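PDB 1IZC: macrophomate synthase intermolecular Diels-Alderase from Macrophoma commelinae, which is an enzyme of the HpcH/HpaI aldolase/citrate lyase family with a TIM-barrel fold that binds magnesium and pyruvic acid. Local coordinates for residues S240-A243 with Q244-G247. The protein carries 1 engineered substitution. Numbering follows the deposited sequence.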
loop_
_atom_site.group_PDB
_atom_site.type_symbol
_atom_site.label_atom_id
_atom_site.label_comp_id
_atom_site.label_asym_id
_atom_site.label_seq_id
_atom_site.Cartn_x
_atom_site.Cartn_y
_atom_site.Cartn_z
ATOM N N SER A 240 34.515 -24.212 6.331
ATOM C CA SER A 240 33.918 -25.123 7.302
ATOM C C SER A 240 34.861 -25.484 8.437
ATOM O O SER A 240 34.430 -25.596 9.582
ATOM C CB SER A 240 33.416 -26.396 6.616
ATOM O OG SER A 240 34.465 -27.070 5.948
ATOM N N THR A 241 36.138 -25.668 8.120
ATOM C CA THR A 241 37.124 -25.996 9.145
ATOM C C THR A 241 37.291 -24.817 10.105
ATOM O O THR A 241 37.421 -25.009 11.319
ATOM C CB THR A 241 38.487 -26.345 8.508
ATOM O OG1 THR A 241 38.330 -27.496 7.670
ATOM C CG2 THR A 241 39.511 -26.666 9.589
ATOM N N ALA A 242 37.279 -23.595 9.573
ATOM C CA ALA A 242 37.418 -22.415 10.421
ATOM C C ALA A 242 36.231 -22.327 11.380
ATOM O O ALA A 242 36.411 -22.080 12.571
ATOM C CB ALA A 242 37.516 -21.141 9.570
ATOM N N ALA A 243 35.018 -22.521 10.862
ATOM C CA ALA A 243 33.825 -22.483 11.708
ATOM C C ALA A 243 33.907 -23.570 12.795
ATOM O O ALA A 243 33.721 -23.300 13.980
ATOM C CB ALA A 243 32.558 -22.694 10.848
ATOM N N GLN A 244 34.197 -24.798 12.387
ATOM C CA GLN A 244 34.287 -25.920 13.329
ATOM C C GLN A 244 35.325 -25.737 14.440
ATOM O O GLN A 244 35.042 -25.997 15.610
ATOM C CB GLN A 244 34.600 -27.217 12.566
ATOM C CG GLN A 244 33.434 -27.765 11.745
ATOM C CD GLN A 244 33.889 -28.591 10.549
ATOM O OE1 GLN A 244 35.035 -29.056 10.490
ATOM N NE2 GLN A 244 32.991 -28.781 9.587
ATOM N N ARG A 245 36.522 -25.286 14.083
ATOM C CA ARG A 245 37.570 -25.133 15.081
ATOM C C ARG A 245 37.250 -24.074 16.133
ATOM O O ARG A 245 37.709 -24.168 17.277
ATOM C CB ARG A 245 38.908 -24.808 14.404
ATOM C CG ARG A 245 39.153 -23.340 14.136
ATOM C CD ARG A 245 40.634 -23.086 13.812
ATOM N NE ARG A 245 40.991 -23.677 12.533
ATOM C CZ ARG A 245 41.008 -23.019 11.375
ATOM N NH1 ARG A 245 40.707 -21.724 11.319
ATOM N NH2 ARG A 245 41.294 -23.675 10.262
ATOM N N ASN A 246 36.456 -23.073 15.753
ATOM C CA ASN A 246 36.096 -21.990 16.663
ATOM C C ASN A 246 34.763 -22.189 17.369
ATOM O O ASN A 246 34.320 -21.320 18.125
ATOM C CB ASN A 246 36.102 -20.655 15.900
ATOM C CG ASN A 246 37.514 -20.176 15.586
ATOM O OD1 ASN A 246 38.238 -19.724 16.475
ATOM N ND2 ASN A 246 37.915 -20.286 14.324
ATOM N N GLY A 247 34.122 -23.325 17.116
ATOM C CA GLY A 247 32.850 -23.621 17.746
ATOM C C GLY A 247 31.726 -22.733 17.237
ATOM O O GLY A 247 30.853 -22.321 18.011
#
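Q244 N and R245 N close the last regular turns of helix 230-245 on S240 O and T241 O, each at 2.9 Å and nearly straight (168° and 164° at the hydrogen). The ladder then frays: N246 N is shared weakly between A242 O and A243 O, 3.3 Å from each, and G247 turns to positive phi, ending the helix in a Schellman motif. With CG beside its own backbone N (chi1 -73°), the N246 amide folds back and ND2 donates to A242 O at 2.9 Å, shorter and straighter than the backbone bond. R245 also turns back over the helix: its bend at chi3 lays one guanidinium face over A242 CA, offset toward the rim, while R245 NH2 lies 3.5 Å from T241 CG2. NH1 passes A242 CB and forms a salt bridge with D194 of helix 193-197, on which A242 and N246 also pack. On another side, the Q244 chain runs past S240 O, with Q244 CG 3.2 Å from S240 O, and NE2 hydrogen-bonds to Q266 O. A243 and S240 face I250 of the next barrel strand. A242 O thus accepts a short side-chain bond and a weak backbone bond, and R245 ties the helix end to the neighbouring helix.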